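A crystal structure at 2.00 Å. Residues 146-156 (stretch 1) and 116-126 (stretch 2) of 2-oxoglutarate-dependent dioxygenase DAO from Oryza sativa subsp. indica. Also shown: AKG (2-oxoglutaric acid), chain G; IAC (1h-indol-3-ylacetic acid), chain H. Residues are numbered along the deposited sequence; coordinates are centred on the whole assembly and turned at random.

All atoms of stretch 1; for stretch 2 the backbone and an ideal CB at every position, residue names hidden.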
ATOM      1  N   PHE B 146       8.526 -23.972  18.748  1.00 34.86           N
ATOM      2  CA  PHE B 146       7.895 -24.160  17.450  1.00 25.99           C
ATOM      3  C   PHE B 146       8.876 -23.952  16.296  1.00 26.97           C
ATOM      4  O   PHE B 146       8.517 -24.154  15.119  1.00 27.11           O
ATOM      5  CB  PHE B 146       6.733 -23.174  17.318  1.00 21.42           C
ATOM      6  CG  PHE B 146       5.596 -23.424  18.263  1.00 17.69           C
ATOM      7  CD1 PHE B 146       4.625 -24.347  17.969  1.00 21.18           C
ATOM      8  CD2 PHE B 146       5.483 -22.685  19.444  1.00 19.43           C
ATOM      9  CE1 PHE B 146       3.524 -24.538  18.840  1.00 24.48           C
ATOM     10  CE2 PHE B 146       4.395 -22.898  20.321  1.00 26.72           C
ATOM     11  CZ  PHE B 146       3.430 -23.825  19.999  1.00 23.48           C
ATOM     12  N   GLN B 147      10.121 -23.599  16.610  1.00 25.99           N
ATOM     13  CA  GLN B 147      11.096 -23.233  15.584  1.00 31.50           C
ATOM     14  C   GLN B 147      11.220 -24.278  14.471  1.00 24.17           C
ATOM     15  O   GLN B 147      11.483 -23.917  13.316  1.00 28.08           O
ATOM     16  CB  GLN B 147      12.454 -22.998  16.255  1.00 36.98           C
ATOM     17  CG  GLN B 147      13.551 -22.571  15.314  1.00 62.66           C
ATOM     18  CD  GLN B 147      13.249 -21.258  14.619  1.00 71.33           C
ATOM     19  OE1 GLN B 147      12.500 -20.425  15.123  1.00 68.64           O
ATOM     20  NE2 GLN B 147      13.835 -21.072  13.439  1.00 68.04           N
ATOM     21  N   ASP B 148      11.031 -25.565  14.766  1.00 22.69           N
ATOM     22  CA  ASP B 148      11.330 -26.569  13.750  1.00 26.11           C
ATOM     23  C   ASP B 148      10.085 -27.274  13.223  1.00 22.24           C
ATOM     24  O   ASP B 148      10.184 -28.249  12.463  1.00 28.60           O
ATOM     25  CB  ASP B 148      12.328 -27.591  14.298  1.00 40.72           C
ATOM     26  CG  ASP B 148      11.675 -28.622  15.177  1.00 59.90           C
ATOM     27  OD1 ASP B 148      10.804 -28.269  15.989  1.00 63.47           O
ATOM     28  OD2 ASP B 148      12.046 -29.808  15.043  1.00 87.81           O
ATOM     29  N   TRP B 149       8.900 -26.816  13.619  1.00 19.57           N
ATOM     30  CA  TRP B 149       7.683 -27.348  13.040  1.00 19.36           C
ATOM     31  C   TRP B 149       7.677 -27.069  11.531  1.00 16.81           C
ATOM     32  O   TRP B 149       7.883 -25.920  11.120  1.00 23.83           O
ATOM     33  CB  TRP B 149       6.460 -26.706  13.691  1.00 26.59           C
ATOM     34  CG  TRP B 149       6.126 -27.159  15.081  1.00 20.21           C
ATOM     35  CD1 TRP B 149       6.986 -27.550  16.066  1.00 22.39           C
ATOM     36  CD2 TRP B 149       4.803 -27.208  15.646  1.00 14.91           C
ATOM     37  NE1 TRP B 149       6.271 -27.871  17.212  1.00 21.63           N
ATOM     38  CE2 TRP B 149       4.929 -27.696  16.964  1.00 21.11           C
ATOM     39  CE3 TRP B 149       3.522 -26.963  15.137  1.00 16.84           C
ATOM     40  CZ2 TRP B 149       3.837 -27.876  17.790  1.00 25.50           C
ATOM     41  CZ3 TRP B 149       2.434 -27.167  15.971  1.00 16.11           C
ATOM     42  CH2 TRP B 149       2.600 -27.603  17.271  1.00 27.53           C
ATOM     43  N   PRO B 150       7.370 -28.058  10.695  1.00 20.48           N
ATOM     44  CA  PRO B 150       7.192 -27.786   9.266  1.00 20.82           C
ATOM     45  C   PRO B 150       6.196 -26.671   8.983  1.00 21.58           C
ATOM     46  O   PRO B 150       5.170 -26.521   9.663  1.00 18.95           O
ATOM     47  CB  PRO B 150       6.720 -29.133   8.715  1.00 25.68           C
ATOM     48  CG  PRO B 150       7.458 -30.129   9.577  1.00 23.78           C
ATOM     49  CD  PRO B 150       7.321 -29.508  10.975  1.00 26.71           C
ATOM     50  N   CYS B 151       6.507 -25.899   7.933  1.00 18.40           N
ATOM     51  CA  CYS B 151       5.700 -24.758   7.503  1.00 21.05           C
ATOM     52  C   CYS B 151       5.535 -24.793   5.997  1.00 17.58           C
ATOM     53  O   CYS B 151       6.392 -25.307   5.269  1.00 22.28           O
ATOM     54  CB  CYS B 151       6.330 -23.406   7.883  1.00 17.83           C
ATOM     55  SG  CYS B 151       6.326 -23.003   9.658  1.00 20.64           S
ATOM     56  N   GLN B 152       4.419 -24.242   5.528  1.00 14.71           N
ATOM     57  CA  GLN B 152       4.224 -23.964   4.104  1.00 23.48           C
ATOM     58  C   GLN B 152       4.073 -22.455   3.876  1.00 20.11           C
ATOM     59  O   GLN B 152       3.320 -21.777   4.584  1.00 18.09           O
ATOM     60  CB  GLN B 152       3.012 -24.731   3.559  1.00 20.76           C
ATOM     61  CG  GLN B 152       2.592 -24.293   2.127  1.00 35.16           C
ATOM     62  CD  GLN B 152       2.724 -25.373   1.065  1.00 57.01           C
ATOM     63  OE1 GLN B 152       3.129 -26.503   1.351  1.00 82.83           O
ATOM     64  NE2 GLN B 152       2.387 -25.029  -0.171  1.00 55.76           N
ATOM     65  N   PHE B 153       4.830 -21.941   2.923  1.00 15.32           N
ATOM     66  CA  PHE B 153       4.799 -20.541   2.525  1.00 16.42           C
ATOM     67  C   PHE B 153       4.091 -20.504   1.189  1.00 17.30           C
ATOM     68  O   PHE B 153       4.432 -21.287   0.298  1.00 20.62           O
ATOM     69  CB  PHE B 153       6.212 -19.966   2.416  1.00 17.50           C
ATOM     70  CG  PHE B 153       6.254 -18.506   1.981  1.00 14.44           C
ATOM     71  CD1 PHE B 153       5.801 -17.506   2.819  1.00 27.08           C
ATOM     72  CD2 PHE B 153       6.784 -18.151   0.758  1.00 16.04           C
ATOM     73  CE1 PHE B 153       5.855 -16.172   2.431  1.00 25.25           C
ATOM     74  CE2 PHE B 153       6.839 -16.828   0.381  1.00 20.34           C
ATOM     75  CZ  PHE B 153       6.385 -15.849   1.196  1.00 19.78           C
ATOM     76  N   ARG B 154       3.082 -19.655   1.057  1.00 14.82           N
ATOM     77  CA  ARG B 154       2.333 -19.576  -0.201  1.00 16.30           C
ATOM     78  C   ARG B 154       2.171 -18.125  -0.651  1.00 16.14           C
ATOM     79  O   ARG B 154       1.918 -17.218   0.153  1.00 18.63           O
ATOM     80  CB  ARG B 154       0.975 -20.216  -0.059  1.00 18.29           C
ATOM     81  CG  ARG B 154       0.475 -20.992  -1.222  1.00 35.36           C
ATOM     82  CD  ARG B 154      -0.965 -21.466  -0.948  1.00 57.65           C
ATOM     83  NE  ARG B 154      -1.050 -22.778  -0.302  1.00 71.33           N
ATOM     84  CZ  ARG B 154      -2.158 -23.266   0.256  1.00 71.61           C
ATOM     85  NH1 ARG B 154      -3.272 -22.543   0.267  1.00 66.31           N
ATOM     86  NH2 ARG B 154      -2.150 -24.468   0.816  1.00 73.58           N
ATOM     87  N   MET B 155       2.367 -17.911  -1.939  1.00 14.76           N
ATOM     88  CA  MET B 155       2.069 -16.653  -2.618  1.00 12.28           C
ATOM     89  C   MET B 155       0.920 -16.959  -3.557  1.00 21.32           C
ATOM     90  O   MET B 155       0.993 -17.943  -4.316  1.00 20.05           O
ATOM     91  CB  MET B 155       3.294 -16.115  -3.357  1.00 18.10           C
ATOM     92  CG  MET B 155       4.419 -15.690  -2.418  1.00 23.66           C
ATOM     93  SD  MET B 155       6.006 -15.341  -3.260  1.00 20.73           S
ATOM     94  CE  MET B 155       6.454 -16.955  -3.954  1.00 25.91           C
ATOM     95  N   ASN B 156      -0.151 -16.171  -3.459  1.00 15.28           N
ATOM     96  CA  ASN B 156      -1.389 -16.499  -4.160  1.00 17.02           C
ATOM     97  C   ASN B 156      -1.826 -15.341  -5.066  1.00 21.94           C
ATOM     98  O   ASN B 156      -1.671 -14.166  -4.724  1.00 20.10           O
ATOM     99  CB  ASN B 156      -2.578 -16.789  -3.204  1.00 28.25           C
ATOM    100  CG  ASN B 156      -2.219 -17.717  -2.041  1.00 37.49           C
ATOM    101  OD1 ASN B 156      -1.911 -18.885  -2.230  1.00 31.04           O
ATOM    102  ND2 ASN B 156      -2.298 -17.188  -0.820  1.00 32.10           N
ATOM    103  N   UNK B 116      14.353 -11.021  -2.310  1.00 16.59           N
ATOM    104  CA  UNK B 116      13.258 -10.443  -1.546  1.00 20.79           C
ATOM    105  C   UNK B 116      12.340 -11.537  -1.032  1.00 20.41           C
ATOM    106  O   UNK B 116      11.963 -11.545   0.137  1.00 16.28           O
ATOM    107  CB  UNK B 116      12.473  -9.443  -2.397  1.00 20.79           C
ATOM    108  N   UNK B 117      12.036 -12.500  -1.893  1.00 16.21           N
ATOM    109  CA  UNK B 117      11.201 -13.617  -1.499  1.00 14.40           C
ATOM    110  C   UNK B 117      11.874 -14.392  -0.376  1.00 22.44           C
ATOM    111  O   UNK B 117      11.234 -14.779   0.614  1.00 15.33           O
ATOM    112  CB  UNK B 117      10.917 -14.530  -2.693  1.00 14.40           C
ATOM    113  N   UNK B 118      13.175 -14.600  -0.497  1.00 17.54           N
ATOM    114  CA  UNK B 118      13.905 -15.319   0.534  1.00 17.96           C
ATOM    115  C   UNK B 118      13.799 -14.596   1.862  1.00 17.22           C
ATOM    116  O   UNK B 118      13.511 -15.225   2.896  1.00 19.51           O
ATOM    117  CB  UNK B 118      15.373 -15.490   0.137  1.00 17.96           C
ATOM    118  N   UNK B 119      14.040 -13.280   1.865  1.00 19.80           N
ATOM    119  CA  UNK B 119      14.017 -12.528   3.112  1.00 15.87           C
ATOM    120  C   UNK B 119      12.629 -12.550   3.732  1.00 24.42           C
ATOM    121  O   UNK B 119      12.487 -12.751   4.949  1.00 17.97           O
ATOM    122  CB  UNK B 119      14.468 -11.085   2.876  1.00 15.87           C
ATOM    123  N   UNK B 120      11.609 -12.357   2.909  1.00 18.42           N
ATOM    124  CA  UNK B 120      10.263 -12.411   3.343  1.00 20.97           C
ATOM    125  C   UNK B 120       9.897 -13.771   3.949  1.00 23.61           C
ATOM    126  O   UNK B 120       9.374 -13.811   4.992  1.00 23.14           O
ATOM    127  CB  UNK B 120       9.341 -12.078   2.168  1.00 20.97           C
ATOM    128  N   UNK B 121      10.188 -14.846   3.266  1.00 16.81           N
ATOM    129  CA  UNK B 121       9.846 -16.181   3.778  1.00 15.45           C
ATOM    130  C   UNK B 121      10.482 -16.385   5.146  1.00 18.58           C
ATOM    131  O   UNK B 121       9.817 -16.805   6.118  1.00 21.33           O
ATOM    132  CB  UNK B 121      10.304 -17.274   2.810  1.00 15.45           C
ATOM    133  N   UNK B 122      11.758 -16.037   5.251  1.00 21.01           N
ATOM    134  CA  UNK B 122      12.470 -16.153   6.513  1.00 17.74           C
ATOM    135  C   UNK B 122      11.822 -15.296   7.602  1.00 21.46           C
ATOM    136  O   UNK B 122      11.624 -15.771   8.732  1.00 22.94           O
ATOM    137  CB  UNK B 122      13.935 -15.752   6.328  1.00 17.74           C
ATOM    138  N   UNK B 123      11.474 -14.029   7.272  1.00 20.93           N
ATOM    139  CA  UNK B 123      10.889 -13.144   8.265  1.00 20.07           C
ATOM    140  C   UNK B 123       9.502 -13.624   8.687  1.00 21.09           C
ATOM    141  O   UNK B 123       9.137 -13.569   9.881  1.00 22.50           O
ATOM    142  CB  UNK B 123      10.811 -11.717   7.720  1.00 20.07           C
ATOM    143  N   UNK B 124       8.721 -14.102   7.732  1.00 16.96           N
ATOM    144  CA  UNK B 124       7.422 -14.651   8.074  1.00 15.74           C
ATOM    145  C   UNK B 124       7.545 -15.897   8.934  1.00 24.90           C
ATOM    146  O   UNK B 124       6.694 -16.147   9.811  1.00 17.00           O
ATOM    147  CB  UNK B 124       6.633 -14.969   6.802  1.00 15.74           C
ATOM    148  N   UNK B 125       8.587 -16.691   8.714  1.00 21.14           N
ATOM    149  CA  UNK B 125       8.778 -17.846   9.578  1.00 16.44           C
ATOM    150  C   UNK B 125       9.018 -17.411  11.030  1.00 17.42           C
ATOM    151  O   UNK B 125       8.409 -17.945  11.959  1.00 19.73           O
ATOM    152  CB  UNK B 125       9.949 -18.693   9.076  1.00 16.44           C
ATOM    153  N   UNK B 126       9.934 -16.455  11.238  1.00 19.34           N
ATOM    154  CA  UNK B 126      10.198 -15.943  12.578  1.00 21.82           C
ATOM    155  C   UNK B 126       8.925 -15.382  13.211  1.00 22.18           C
ATOM    156  O   UNK B 126       8.680 -15.573  14.413  1.00 20.32           O
ATOM    157  CB  UNK B 126      11.284 -14.866  12.531  1.00 21.82           C
TER
HETATM  158  C1  AKG G 401      -6.419 -19.309   3.483  1.00 73.33           C
HETATM  159  O1  AKG G 401      -5.723 -18.437   4.047  1.00 65.02           O
HETATM  160  O2  AKG G 401      -6.255 -20.529   3.700  1.00 54.16           O
HETATM  161  C2  AKG G 401      -7.455 -18.891   2.543  1.00 76.35           C
HETATM  162  O5  AKG G 401      -8.621 -19.189   2.742  1.00 72.04           O
HETATM  163  C3  AKG G 401      -7.075 -18.088   1.322  1.00 69.22           C
HETATM  164  C4  AKG G 401      -6.036 -17.041   1.706  1.00 74.03           C
HETATM  165  C5  AKG G 401      -5.675 -16.221   0.491  1.00 73.56           C
HETATM  166  O3  AKG G 401      -5.994 -15.012   0.471  1.00 74.56           O
HETATM  167  O4  AKG G 401      -5.070 -16.781  -0.449  1.00 81.29           O
HETATM  168  C   IAC H 402      -6.302 -29.886   3.357  1.00 83.88           C
HETATM  169  C1  IAC H 402      -5.538 -29.775   2.244  1.00101.60           C
HETATM  170  C2  IAC H 402      -6.134 -29.749   0.958  1.00100.98           C
HETATM  171  C3  IAC H 402      -7.500 -29.831   0.839  1.00 99.83           C
HETATM  172  C4  IAC H 402      -8.279 -29.932   1.978  1.00 88.39           C
HETATM  173  C5  IAC H 402      -7.676 -29.980   3.210  1.00 65.76           C
HETATM  174  C7  IAC H 402      -4.256 -29.711   2.638  1.00 96.49           C
HETATM  175  C8  IAC H 402      -4.202 -29.786   4.017  1.00 90.91           C
HETATM  176  C17 IAC H 402      -2.936 -29.596   1.880  1.00 91.02           C
HETATM  177  C18 IAC H 402      -2.610 -28.170   1.475  1.00 90.29           C
HETATM  178  N   IAC H 402      -5.482 -29.896   4.461  1.00 80.25           N
HETATM  179  O2  IAC H 402      -2.034 -27.982   0.368  1.00 77.94           O
HETATM  180  O3  IAC H 402      -2.885 -27.204   2.238  1.00 98.87           O

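The backbone of 116-126 is helical throughout, with phi near -60° and psi near -45°, and it crosses strand 151-156 at 132° with the axes 9.9 Å apart at their closest. At that separation side chains must fill the gap, and on the strand Cys151, Phe153 and Met155 all point toward the helix.

Position 116 has nothing of stretch 1 near its CB, so many residues would fit; it is Thr116, whose OG1 is hydrogen-bonded elsewhere in the structure. At 117 CA-to-CB points sideways, and the ideal CB lies 5.0 Å from Met155 SD, with the Phe153 ring also close by. A short or medium apolar side chain would suit. Val117 places CG1 4.3 Å from Met155 CE and 4.4 Å from Phe153 CE2, so one methyl touches both side chains.

Positions 118 and 119 do not face the strand and leave the choice open; they are Lys118 and Ala119.

Position 120 points toward stretch 1, its ideal CB 4.9 Å from Phe153 CZ. An apolar or aromatic residue would serve. In Tyr120 the ring presents its edge to Phe153, with CD2 4.4 Å from Phe153 CZ.

The tightest approach of the backbones measured here is at 121, where the CA of 121 lies 6.8 Å from Phe153 CA. The ideal CB is already 4.2 Å from Phe153 CD2, over the ring, which favours a small side chain. Ala121 makes a CH-pi contact: its CB sits 4.2 Å from the centroid of the Phe153 ring, 9° off the normal.

Positions 122 and 123 have no part of stretch 1 within reach of their CB atoms, and polar or charged residues are acceptable there: Glu122 and Arg123.

At 124 CA-to-CB again points toward the strand, with Phe153 CE1 4.6 Å from the ideal CB. A flexible apolar chain could follow the ring. Met124 does so, bringing CE to 3.5 Å from Phe153 CE1, near the plane of the ring.

Position 125 points toward stretch 1 but has open space around its ideal CB, bordered by Cys151 SG, the Gln147 amide and the carbonyls of the type I turn Phe146-Trp149. A long or ring-bearing side chain, preferably polar at its end, is indicated. His125 extends with chi1 t; its ring edge meets Gln147 NE2 3.3 Å from CE1 and Cys151 SG 3.8 Å from CD2. A water lies 2.8 Å from His125 NE2, 2.6 Å from Phe146 O and 2.8 Å from Trp149 O, within hydrogen-bonding distance of all three, and so bridges helix and turn.

Position 126 points away from stretch 1, which leaves its size and polarity open; it is Ser126.

Stretch 2, residues 116-126: TVKAYAERMHS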
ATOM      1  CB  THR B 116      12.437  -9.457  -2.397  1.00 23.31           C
ATOM      2  OG1 THR B 116      13.230  -8.340  -2.789  1.00 20.07           O
ATOM      3  CG2 THR B 116      11.201  -8.936  -1.617  1.00 18.62           C
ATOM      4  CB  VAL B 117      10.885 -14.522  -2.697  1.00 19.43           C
ATOM      5  CG1 VAL B 117      10.198 -15.828  -2.215  1.00 20.24           C
ATOM      6  CG2 VAL B 117       9.999 -13.820  -3.660  1.00 13.78           C
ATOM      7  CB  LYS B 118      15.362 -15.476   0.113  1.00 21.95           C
ATOM      8  CG  LYS B 118      16.219 -16.277   1.061  1.00 27.52           C
ATOM      9  CD  LYS B 118      17.617 -16.528   0.454  1.00 35.64           C
ATOM     10  CE  LYS B 118      18.456 -17.376   1.400  1.00 40.74           C
ATOM     11  NZ  LYS B 118      19.388 -18.265   0.672  1.00 49.99           N
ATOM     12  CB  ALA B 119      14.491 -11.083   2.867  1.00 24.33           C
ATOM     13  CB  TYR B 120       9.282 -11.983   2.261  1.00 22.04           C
ATOM     14  CG  TYR B 120       8.116 -11.263   2.780  1.00 16.89           C
ATOM     15  CD1 TYR B 120       8.218  -9.954   3.065  1.00 24.04           C
ATOM     16  CD2 TYR B 120       6.917 -11.880   3.011  1.00 19.89           C
ATOM     17  CE1 TYR B 120       7.181  -9.258   3.532  1.00 30.51           C
ATOM     18  CE2 TYR B 120       5.849 -11.172   3.492  1.00 25.35           C
ATOM     19  CZ  TYR B 120       6.009  -9.850   3.734  1.00 35.06           C
ATOM     20  OH  TYR B 120       5.076  -9.022   4.221  1.00 46.55           O
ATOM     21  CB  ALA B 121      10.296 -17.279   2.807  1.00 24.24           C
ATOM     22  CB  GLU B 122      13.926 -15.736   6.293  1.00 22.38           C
ATOM     23  CG  GLU B 122      14.736 -16.763   5.544  1.00 25.68           C
ATOM     24  CD  GLU B 122      16.078 -16.205   5.073  1.00 42.07           C
ATOM     25  OE1 GLU B 122      16.310 -14.977   5.196  1.00 44.94           O
ATOM     26  OE2 GLU B 122      16.893 -17.000   4.558  1.00 48.96           O
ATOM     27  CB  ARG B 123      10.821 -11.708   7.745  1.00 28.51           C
ATOM     28  CG  ARG B 123      12.167 -11.115   7.411  1.00 51.30           C
ATOM     29  CD  ARG B 123      13.045 -11.095   8.615  1.00 60.50           C
ATOM     30  NE  ARG B 123      12.409 -10.345   9.684  1.00 58.47           N
ATOM     31  CZ  ARG B 123      12.515  -9.033   9.823  1.00 53.62           C
ATOM     32  NH1 ARG B 123      13.248  -8.330   8.961  1.00 27.73           N
ATOM     33  NH2 ARG B 123      11.893  -8.429  10.828  1.00 53.29           N
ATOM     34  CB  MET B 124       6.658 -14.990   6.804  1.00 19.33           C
ATOM     35  CG  MET B 124       6.208 -13.821   6.016  1.00 36.94           C
ATOM     36  SD  MET B 124       4.444 -13.620   6.186  1.00 65.58           S
ATOM     37  CE  MET B 124       3.885 -14.651   4.870  1.00 48.81           C
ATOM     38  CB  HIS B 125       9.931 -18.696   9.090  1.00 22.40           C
ATOM     39  CG  HIS B 125      10.184 -19.866   9.974  1.00 24.04           C
ATOM     40  ND1 HIS B 125      11.327 -20.007  10.721  1.00 20.35           N
ATOM     41  CD2 HIS B 125       9.399 -20.916  10.286  1.00 19.63           C
ATOM     42  CE1 HIS B 125      11.238 -21.102  11.440  1.00 20.32           C
ATOM     43  NE2 HIS B 125      10.090 -21.683  11.166  1.00 21.50           N
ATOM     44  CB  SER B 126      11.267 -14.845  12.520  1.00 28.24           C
ATOM     45  OG  SER B 126      12.527 -15.365  12.137  1.00 36.81           O
TER
HETATM   46  O   HOH W   1       8.405 -23.517  12.550  1.00 24.15           O
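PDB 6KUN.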